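Local structure of cellulose hydrolase (Bacillus licheniformis, 4YZT) at residues Trp228-Asn233 against Leu275-Lys280; His281-Tyr286 against Trp318-Val323; Asn336-Pro341 against Ala422-Asp427. The protein hydrolyses beta-1,4-glucosidic bonds within cellulose chains as a family 5 endoglucanase, its cleft occupied here by cellotetraose. One frame throughout, in Å; residues are numbered along the deposited sequence.

How the contacts relate
The three contacts follow one another along the chain, each closing its loop before the next opens, and none nests in or crosses another. Contact 1 joins the short helix after barrel strand 218-224 to the loop after strand 267-272, both on the catalytic barrel. That loop runs straight into helix 280-296, whose first turns contact 2 ties to the start of helix 321-330, the last of the barrel helices. After it the chain enters the X2 domain, where contact 3 sets strand 338-347 beside strand 424-431. The domains also meet through neighbouring contacts: Lys280 of contact 1 forms a salt bridge with Asp427 of contact 3, and Trp284 of contact 2 packs on Gln424.

Contact 1. Residues Trp228-Asn233 against Leu275-Lys280; sequences WDYVSN and LGANEK
Leu275 and Trp228 cross at about a right angle, the CD1 methyl of Leu275 lying 3.7 Å from Trp228 CZ3 and almost as near CH2, at the far end of the indole. Chi1 of the leucine (-57°) puts CG beside the backbone N, and CD1 beyond it also approaches Val231 CG2 and Ser232 OG. That hydroxyl stands over the centre of one face of the Trp228 ring, about 3.4 Å above its plane. Ala277 CB packs against the phenol ring, 4.0 Å from Tyr230 CE1 and oblique to it, and abuts the carbonyl oxygen Tyr230 O at 3.4 Å. Between these contacts lies Val231 O, which accepts from Leu275 N at 2.8 Å, the donor standing 42° out of the carbonyl plane, and more weakly from Ala277 N at 3.4 Å. Helix 228-231 ends in a Schellman motif at Asn233, which has positive phi. A water bridges Asn233 ND2 to Gly276 O, while the same ND2 also donates to Ala464 O. Another water links Tyr230 OH to Glu279 O, 2.7 Å from each. Gly276 turns with phi 124°, where a side chain would press on the carbonyl oxygen of Leu275. These are loops following the sixth and seventh strands of the TIM barrel, and Leu275 belongs to the glycan pocket, its side chain about 4 Å from a bound glucose unit. The bond from Leu275 N to the helix's last carbonyl probably fixes the backbone of this sugar-contacting leucine, while the indole limits where its CD1 can lie.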
loop_
_atom_site.group_PDB
_atom_site.type_symbol
_atom_site.label_atom_id
_atom_site.label_comp_id
_atom_site.label_asym_id
_atom_site.label_seq_id
_atom_site.Cartn_x
_atom_site.Cartn_y
_atom_site.Cartn_z
ATOM N N TRP A 228 -11.238 -1.501 -1.891
ATOM C CA TRP A 228 -10.290 -2.202 -2.756
ATOM C C TRP A 228 -10.091 -1.499 -4.099
ATOM O O TRP A 228 -8.963 -1.403 -4.592
ATOM C CB TRP A 228 -10.752 -3.632 -3.014
ATOM C CG TRP A 228 -9.823 -4.374 -3.910
ATOM C CD1 TRP A 228 -10.028 -4.704 -5.220
ATOM C CD2 TRP A 228 -8.533 -4.893 -3.559
ATOM N NE1 TRP A 228 -8.935 -5.386 -5.711
ATOM C CE2 TRP A 228 -8.003 -5.511 -4.713
ATOM C CE3 TRP A 228 -7.771 -4.887 -2.381
ATOM C CZ2 TRP A 228 -6.750 -6.125 -4.719
ATOM C CZ3 TRP A 228 -6.521 -5.490 -2.394
ATOM C CH2 TRP A 228 -6.029 -6.106 -3.556
ATOM N N ASP A 229 -11.182 -1.005 -4.680
ATOM C CA ASP A 229 -11.076 -0.428 -6.016
ATOM C C ASP A 229 -10.453 0.974 -5.988
ATOM O O ASP A 229 -9.912 1.429 -6.996
ATOM C CB ASP A 229 -12.437 -0.426 -6.745
ATOM C CG ASP A 229 -13.611 -0.039 -5.862
ATOM O OD1 ASP A 229 -13.516 -0.071 -4.616
ATOM O OD2 ASP A 229 -14.656 0.309 -6.442
ATOM N N TYR A 230 -10.465 1.645 -4.836
ATOM C CA TYR A 230 -9.705 2.883 -4.735
ATOM C C TYR A 230 -8.214 2.567 -4.555
ATOM O O TYR A 230 -7.373 3.125 -5.274
ATOM C CB TYR A 230 -10.182 3.803 -3.585
ATOM C CG TYR A 230 -9.092 4.812 -3.290
ATOM C CD1 TYR A 230 -8.736 5.780 -4.240
ATOM C CD2 TYR A 230 -8.338 4.730 -2.116
ATOM C CE1 TYR A 230 -7.692 6.671 -4.005
ATOM C CE2 TYR A 230 -7.282 5.617 -1.874
ATOM C CZ TYR A 230 -6.967 6.578 -2.821
ATOM O OH TYR A 230 -5.926 7.452 -2.595
ATOM N N VAL A 231 -7.873 1.683 -3.613
ATOM C CA VAL A 231 -6.456 1.474 -3.321
ATOM C C VAL A 231 -5.746 0.859 -4.518
ATOM O O VAL A 231 -4.571 1.145 -4.746
ATOM C CB VAL A 231 -6.219 0.612 -2.036
ATOM C CG1 VAL A 231 -6.862 1.278 -0.826
ATOM C CG2 VAL A 231 -6.723 -0.793 -2.194
ATOM N N SER A 232 -6.478 0.083 -5.316
ATOM C CA SER A 232 -5.897 -0.578 -6.496
ATOM C C SER A 232 -6.151 0.152 -7.823
ATOM O O SER A 232 -5.695 -0.303 -8.894
ATOM C CB SER A 232 -6.438 -2.005 -6.621
ATOM O OG SER A 232 -6.142 -2.768 -5.462
ATOM N N ASN A 233 -6.856 1.279 -7.752
ATOM C CA ASN A 233 -7.348 1.996 -8.945
ATOM C C ASN A 233 -8.028 1.029 -9.914
ATOM O O ASN A 233 -7.583 0.830 -11.042
ATOM C CB ASN A 233 -6.221 2.756 -9.650
ATOM C CG ASN A 233 -6.738 3.640 -10.781
ATOM O OD1 ASN A 233 -7.943 3.888 -10.887
ATOM N ND2 ASN A 233 -5.837 4.105 -11.633
ATOM N N LEU A 275 -2.184 0.635 -3.443
ATOM C CA LEU A 275 -1.622 -0.412 -4.280
ATOM C C LEU A 275 -1.680 0.038 -5.731
ATOM O O LEU A 275 -2.148 -0.700 -6.600
ATOM C CB LEU A 275 -2.391 -1.733 -4.103
ATOM C CG LEU A 275 -2.496 -2.333 -2.689
ATOM C CD1 LEU A 275 -3.356 -3.606 -2.711
ATOM C CD2 LEU A 275 -1.111 -2.611 -2.092
ATOM N N GLY A 276 -1.234 1.264 -5.987
ATOM C CA GLY A 276 -1.236 1.774 -7.345
ATOM C C GLY A 276 -1.986 3.079 -7.544
ATOM O O GLY A 276 -1.728 3.790 -8.515
ATOM N N ALA A 277 -2.915 3.391 -6.638
ATOM C CA ALA A 277 -3.595 4.686 -6.657
ATOM C C ALA A 277 -2.548 5.792 -6.765
ATOM O O ALA A 277 -1.582 5.785 -5.998
ATOM C CB ALA A 277 -4.446 4.866 -5.391
ATOM N N ASN A 278 -2.717 6.728 -7.701
ATOM C CA ASN A 278 -1.666 7.728 -7.927
ATOM C C ASN A 278 -2.046 9.192 -7.672
ATOM O O ASN A 278 -1.170 10.049 -7.637
ATOM C CB ASN A 278 -1.103 7.588 -9.359
ATOM C CG ASN A 278 -2.071 8.061 -10.446
ATOM O OD1 ASN A 278 -3.284 8.138 -10.249
ATOM N ND2 ASN A 278 -1.524 8.350 -11.622
ATOM N N GLU A 279 -3.325 9.493 -7.484
ATOM C CA GLU A 279 -3.701 10.881 -7.241
ATOM C C GLU A 279 -3.195 11.285 -5.859
ATOM O O GLU A 279 -3.521 10.642 -4.858
ATOM C CB GLU A 279 -5.218 11.084 -7.373
ATOM C CG GLU A 279 -5.626 12.514 -7.753
ATOM C CD GLU A 279 -6.415 13.228 -6.651
ATOM O OE1 GLU A 279 -6.443 12.721 -5.515
ATOM O OE2 GLU A 279 -7.018 14.289 -6.934
ATOM N N LYS A 280 -2.365 12.324 -5.829
ATOM C CA LYS A 280 -1.685 12.783 -4.622
ATOM C C LYS A 280 -2.580 13.126 -3.454
ATOM O O LYS A 280 -2.373 12.637 -2.357
ATOM C CB LYS A 280 -0.858 14.024 -4.928
ATOM C CG LYS A 280 0.618 13.804 -4.885
ATOM C CD LYS A 280 1.358 15.068 -5.322
ATOM C CE LYS A 280 2.679 14.705 -5.916
ATOM N NZ LYS A 280 3.268 15.860 -6.648
HETATM O O HOH W 1 -4.842 8.295 -4.897
HETATM O O HOH W 2 -2.899 4.261 -10.939
#

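Contact 2. Residues His281-Tyr286 against Trp318-Val323; sequences HSKWLY and WRDPVV
Trp284 offers one face of its indole to Val322, whose CG1 methyl stands 3.5 Å from the centroid of the six-membered ring and only 10° off the ring normal, a CH-pi contact. The edge of the same indole is engaged by Asp320. Trp284 NE1 donates to Asp320 OD2 at 2.9 Å, the oxygen lying nearly in the ring plane and using its syn lone pair, although ring and carboxylate planes are turned 49° apart. Lys283 arrives tip to tip with the aspartate, and its NZ takes the anti lone pair of Asp320 OD2 at 3.0 Å in a salt bridge. One oxygen is thus gripped by two donors, one of them charged, which would probably stabilise the carboxylate as an anion. The helices meeting here, 280-296 and 321-330, follow the seventh and eighth strands of the (beta/alpha)8 barrel, and Asp320 is the N-cap of the second. With CG anti to its backbone N (chi1 -178°), it accepts from Val323 N through OD1 at 3.2 Å, the N-H coming from above the carboxylate plane; Trp284 NE1 also reaches OD1, weakly. Gln424 and Ala342 of the X2 domain pack on Trp284. Val323 brings its CB to 3.7 Å from Trp284 CD1, at the pyrrole end of the indole. Its CG2 methyl lies 4.1 Å from Lys283 CD, the side chains of Lys283 and Val323 being roughly perpendicular.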
loop_
_atom_site.group_PDB
_atom_site.type_symbol
_atom_site.label_atom_id
_atom_site.label_comp_id
_atom_site.label_asym_id
_atom_site.label_seq_id
_atom_site.Cartn_x
_atom_site.Cartn_y
_atom_site.Cartn_z
ATOM N N HIS A 281 -3.526 14.028 -3.689
ATOM C CA HIS A 281 -4.374 14.513 -2.610
ATOM C C HIS A 281 -5.118 13.361 -1.945
ATOM O O HIS A 281 -5.134 13.238 -0.729
ATOM C CB HIS A 281 -5.377 15.546 -3.113
ATOM C CG HIS A 281 -6.380 15.933 -2.076
ATOM N ND1 HIS A 281 -6.135 16.913 -1.140
ATOM C CD2 HIS A 281 -7.605 15.431 -1.787
ATOM C CE1 HIS A 281 -7.179 17.021 -0.337
ATOM N NE2 HIS A 281 -8.082 16.127 -0.704
ATOM N N SER A 282 -5.742 12.513 -2.749
ATOM C CA SER A 282 -6.469 11.378 -2.192
ATOM C C SER A 282 -5.529 10.465 -1.429
ATOM O O SER A 282 -5.845 10.023 -0.329
ATOM C CB SER A 282 -7.182 10.599 -3.287
ATOM O OG SER A 282 -8.211 11.383 -3.878
ATOM N N LYS A 283 -4.376 10.173 -2.016
ATOM C CA LYS A 283 -3.429 9.268 -1.373
ATOM C C LYS A 283 -2.968 9.796 -0.011
ATOM O O LYS A 283 -2.895 9.046 0.966
ATOM C CB LYS A 283 -2.223 9.031 -2.278
ATOM C CG LYS A 283 -1.285 7.943 -1.769
ATOM C CD LYS A 283 0.137 8.169 -2.282
ATOM C CE LYS A 283 0.267 7.971 -3.775
ATOM N NZ LYS A 283 1.635 8.413 -4.242
ATOM N N TRP A 284 -2.665 11.093 0.051
ATOM C CA TRP A 284 -2.206 11.698 1.300
ATOM C C TRP A 284 -3.322 11.678 2.341
ATOM O O TRP A 284 -3.113 11.269 3.487
ATOM C CB TRP A 284 -1.709 13.130 1.059
ATOM C CG TRP A 284 -0.481 13.199 0.173
ATOM C CD1 TRP A 284 0.249 12.147 -0.297
ATOM C CD2 TRP A 284 0.144 14.385 -0.344
ATOM N NE1 TRP A 284 1.293 12.602 -1.069
ATOM C CE2 TRP A 284 1.247 13.971 -1.123
ATOM C CE3 TRP A 284 -0.119 15.756 -0.223
ATOM C CZ2 TRP A 284 2.091 14.881 -1.777
ATOM C CZ3 TRP A 284 0.723 16.667 -0.886
ATOM C CH2 TRP A 284 1.805 16.221 -1.651
ATOM N N LEU A 285 -4.514 12.105 1.932
ATOM C CA LEU A 285 -5.691 12.080 2.807
ATOM C C LEU A 285 -6.029 10.667 3.320
ATOM O O LEU A 285 -6.392 10.487 4.481
ATOM C CB LEU A 285 -6.897 12.670 2.072
ATOM C CG LEU A 285 -8.186 12.822 2.888
ATOM C CD1 LEU A 285 -7.953 13.787 4.063
ATOM C CD2 LEU A 285 -9.312 13.320 2.011
ATOM N N TYR A 286 -5.946 9.678 2.442
ATOM C CA TYR A 286 -6.218 8.294 2.818
ATOM C C TYR A 286 -5.240 7.820 3.897
ATOM O O TYR A 286 -5.641 7.266 4.932
ATOM C CB TYR A 286 -6.147 7.383 1.586
ATOM C CG TYR A 286 -6.504 5.940 1.876
ATOM C CD1 TYR A 286 -5.534 5.030 2.279
ATOM C CD2 TYR A 286 -7.820 5.490 1.771
ATOM C CE1 TYR A 286 -5.861 3.714 2.560
ATOM C CE2 TYR A 286 -8.139 4.178 2.039
ATOM C CZ TYR A 286 -7.166 3.304 2.441
ATOM O OH TYR A 286 -7.488 1.990 2.719
ATOM N N TRP A 318 12.465 7.735 -1.095
ATOM C CA TRP A 318 11.035 7.464 -1.161
ATOM C C TRP A 318 10.414 8.088 -2.409
ATOM O O TRP A 318 10.684 9.242 -2.711
ATOM C CB TRP A 318 10.360 7.990 0.101
ATOM C CG TRP A 318 10.837 7.253 1.312
ATOM C CD1 TRP A 318 11.988 7.471 2.007
ATOM C CD2 TRP A 318 10.192 6.145 1.941
ATOM N NE1 TRP A 318 12.095 6.575 3.041
ATOM C CE2 TRP A 318 10.999 5.754 3.030
ATOM C CE3 TRP A 318 9.003 5.442 1.690
ATOM C CZ2 TRP A 318 10.657 4.696 3.873
ATOM C CZ3 TRP A 318 8.661 4.405 2.539
ATOM C CH2 TRP A 318 9.491 4.034 3.605
ATOM N N ARG A 319 9.593 7.325 -3.132
ATOM C CA ARG A 319 8.995 7.812 -4.379
ATOM C C ARG A 319 7.991 8.941 -4.125
ATOM O O ARG A 319 7.755 9.790 -4.984
ATOM C CB ARG A 319 8.312 6.659 -5.129
ATOM C CG ARG A 319 9.279 5.623 -5.692
ATOM C CD ARG A 319 8.534 4.458 -6.337
ATOM N NE ARG A 319 9.449 3.455 -6.881
ATOM C CZ ARG A 319 9.890 2.399 -6.198
ATOM N NH1 ARG A 319 9.498 2.199 -4.944
ATOM N NH2 ARG A 319 10.716 1.536 -6.777
ATOM N N ASP A 320 7.393 8.926 -2.942
ATOM C CA ASP A 320 6.497 9.988 -2.490
ATOM C C ASP A 320 6.909 10.326 -1.063
ATOM O O ASP A 320 6.473 9.674 -0.121
ATOM C CB ASP A 320 5.030 9.536 -2.555
ATOM C CG ASP A 320 4.046 10.632 -2.150
ATOM O OD1 ASP A 320 4.481 11.667 -1.610
ATOM O OD2 ASP A 320 2.830 10.448 -2.372
ATOM N N PRO A 321 7.780 11.322 -0.901
ATOM C CA PRO A 321 8.324 11.582 0.432
ATOM C C PRO A 321 7.277 12.143 1.384
ATOM O O PRO A 321 7.378 11.938 2.594
ATOM C CB PRO A 321 9.412 12.621 0.169
ATOM C CG PRO A 321 9.730 12.479 -1.266
ATOM C CD PRO A 321 8.475 12.107 -1.938
ATOM N N VAL A 322 6.305 12.867 0.841
ATOM C CA VAL A 322 5.267 13.473 1.667
ATOM C C VAL A 322 4.387 12.406 2.311
ATOM O O VAL A 322 4.119 12.471 3.516
ATOM C CB VAL A 322 4.391 14.443 0.852
ATOM C CG1 VAL A 322 3.167 14.873 1.653
ATOM C CG2 VAL A 322 5.221 15.643 0.397
ATOM N N VAL A 323 3.939 11.422 1.531
ATOM C CA VAL A 323 3.067 10.405 2.108
ATOM C C VAL A 323 3.845 9.619 3.186
ATOM O O VAL A 323 3.275 9.259 4.221
ATOM C CB VAL A 323 2.471 9.462 1.035
ATOM C CG1 VAL A 323 3.499 8.422 0.556
ATOM C CG2 VAL A 323 1.238 8.769 1.574
#

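Contact 3. Residues Asn336-Pro341 against Ala422-Asp427; sequences NAIIKP and ASQVMD
Asn336 OD1 accepts from Ala422 N at 2.9 Å, almost straight, with the N-H in the plane of the amide and on a lone pair; the other end of that amide, ND2, donates to Asp288 on barrel helix 280-296. Further along, Gln424 OE1 takes the backbone N-H of Ile339 at 2.9 Å, the donor tilted 31° from the carbonyl plane. The glutamine chain bends at chi2 (-83°), bringing CD to 3.2 Å from Ala337 O. Ile339 and Gln424 lie side by side, pointing opposite ways, with Ile339 CG2 3.7 Å from Gln424 CB. Ile339 CD1 then reaches Met426 CB, also at 3.7 Å, the isoleucine lying crosswise to the methionine. Two waters fill in between the two segments: one joins Ala337 N to Ala422 O, and the other donates to Ala337 O and Ala422 O while receiving a weak bond from Gln424 NE2. The strands run parallel, their axes 19° apart and 7.5 Å at closest approach, in the beta-sheet of the X2 domain, a member of the E-set clan. An alanine in place of Gln424 would probably leave the N-H of Ile339 without its acceptor and Trp284, which packs on this amide, less well supported. Direct backbone pairing of the two strands appears farther along, between Asp427 and Ala342. The chemistry therefore implies that the polar links between these two segments rest on side-chain amides and waters, with Ile339 packing on Gln424 and Met426 beside them.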
loop_
_atom_site.group_PDB
_atom_site.type_symbol
_atom_site.label_atom_id
_atom_site.label_comp_id
_atom_site.label_asym_id
_atom_site.label_seq_id
_atom_site.Cartn_x
_atom_site.Cartn_y
_atom_site.Cartn_z
ATOM N N ASN A 336 -1.630 15.655 10.547
ATOM C CA ASN A 336 -1.008 16.356 9.432
ATOM C C ASN A 336 -2.016 17.212 8.684
ATOM O O ASN A 336 -3.130 16.760 8.391
ATOM C CB ASN A 336 -0.381 15.358 8.453
ATOM C CG ASN A 336 0.569 14.401 9.130
ATOM O OD1 ASN A 336 1.712 14.754 9.434
ATOM N ND2 ASN A 336 0.108 13.173 9.364
ATOM N N ALA A 337 -1.617 18.437 8.359
ATOM C CA ALA A 337 -2.436 19.292 7.515
ATOM C C ALA A 337 -2.426 18.744 6.077
ATOM O O ALA A 337 -1.418 18.204 5.611
ATOM C CB ALA A 337 -1.930 20.730 7.567
ATOM N N ILE A 338 -3.557 18.868 5.388
ATOM C CA ILE A 338 -3.674 18.390 4.017
ATOM C C ILE A 338 -4.142 19.537 3.111
ATOM O O ILE A 338 -5.181 20.161 3.377
ATOM C CB ILE A 338 -4.664 17.198 3.912
ATOM C CG1 ILE A 338 -4.297 16.083 4.902
ATOM C CG2 ILE A 338 -4.697 16.665 2.492
ATOM C CD1 ILE A 338 -2.985 15.355 4.582
ATOM N N ILE A 339 -3.361 19.842 2.070
ATOM C CA ILE A 339 -3.737 20.878 1.105
ATOM C C ILE A 339 -4.501 20.321 -0.103
ATOM O O ILE A 339 -4.327 19.156 -0.483
ATOM C CB ILE A 339 -2.496 21.653 0.574
ATOM C CG1 ILE A 339 -1.612 20.747 -0.285
ATOM C CG2 ILE A 339 -1.717 22.280 1.726
ATOM C CD1 ILE A 339 -0.475 21.484 -0.989
ATOM N N LYS A 340 -5.350 21.166 -0.692
ATOM C CA LYS A 340 -6.073 20.847 -1.929
ATOM C C LYS A 340 -6.149 22.101 -2.798
ATOM O O LYS A 340 -6.729 23.107 -2.386
ATOM C CB LYS A 340 -7.482 20.327 -1.623
ATOM C CG LYS A 340 -8.133 19.552 -2.756
ATOM C CD LYS A 340 -9.460 18.929 -2.325
ATOM C CE LYS A 340 -10.060 18.082 -3.448
ATOM N NZ LYS A 340 -11.433 17.614 -3.113
ATOM N N PRO A 341 -5.581 22.049 -4.014
ATOM C CA PRO A 341 -4.999 20.871 -4.657
ATOM C C PRO A 341 -3.552 20.632 -4.261
ATOM O O PRO A 341 -2.875 21.559 -3.822
ATOM C CB PRO A 341 -5.094 21.218 -6.152
ATOM C CG PRO A 341 -4.904 22.704 -6.179
ATOM C CD PRO A 341 -5.533 23.235 -4.895
ATOM N N ALA A 422 3.659 16.839 9.135
ATOM C CA ALA A 422 4.404 16.867 7.881
ATOM C C ALA A 422 4.173 18.148 7.069
ATOM O O ALA A 422 3.109 18.759 7.135
ATOM C CB ALA A 422 4.040 15.644 7.052
ATOM N N SER A 423 5.181 18.555 6.302
ATOM C CA SER A 423 4.983 19.619 5.329
ATOM C C SER A 423 4.183 19.095 4.138
ATOM O O SER A 423 4.220 17.909 3.828
ATOM C CB SER A 423 6.318 20.180 4.840
ATOM O OG SER A 423 6.989 20.875 5.878
ATOM N N GLN A 424 3.463 19.991 3.484
ATOM C CA GLN A 424 2.752 19.660 2.256
ATOM C C GLN A 424 3.498 20.296 1.084
ATOM O O GLN A 424 3.967 21.433 1.183
ATOM C CB GLN A 424 1.313 20.159 2.329
ATOM C CG GLN A 424 0.443 19.402 3.320
ATOM C CD GLN A 424 -0.099 18.120 2.729
ATOM O OE1 GLN A 424 -1.035 18.134 1.928
ATOM N NE2 GLN A 424 0.509 17.008 3.090
ATOM N N VAL A 425 3.619 19.556 -0.011
ATOM C CA VAL A 425 4.298 20.049 -1.212
ATOM C C VAL A 425 3.361 20.108 -2.424
ATOM O O VAL A 425 2.823 19.087 -2.846
ATOM C CB VAL A 425 5.492 19.161 -1.577
ATOM C CG1 VAL A 425 6.149 19.658 -2.867
ATOM C CG2 VAL A 425 6.486 19.088 -0.421
ATOM N N MET A 426 3.172 21.297 -2.989
ATOM C CA MET A 426 2.313 21.461 -4.159
ATOM C C MET A 426 3.132 21.617 -5.442
ATOM O O MET A 426 3.941 22.539 -5.554
ATOM C CB MET A 426 1.398 22.677 -3.974
ATOM C CG MET A 426 0.344 22.858 -5.058
ATOM S SD MET A 426 -0.661 24.335 -4.794
ATOM C CE MET A 426 0.471 25.605 -5.312
ATOM N N ASP A 427 2.927 20.723 -6.407
ATOM C CA ASP A 427 3.597 20.849 -7.697
ATOM C C ASP A 427 2.852 21.854 -8.562
ATOM O O ASP A 427 1.621 21.812 -8.648
ATOM C CB ASP A 427 3.672 19.505 -8.422
ATOM C CG ASP A 427 4.730 18.575 -7.856
ATOM O OD1 ASP A 427 5.372 18.904 -6.838
ATOM O OD2 ASP A 427 4.913 17.489 -8.440
HETATM O O HOH W 3 1.074 19.106 9.189
HETATM O O HOH W 4 1.076 17.206 5.988
#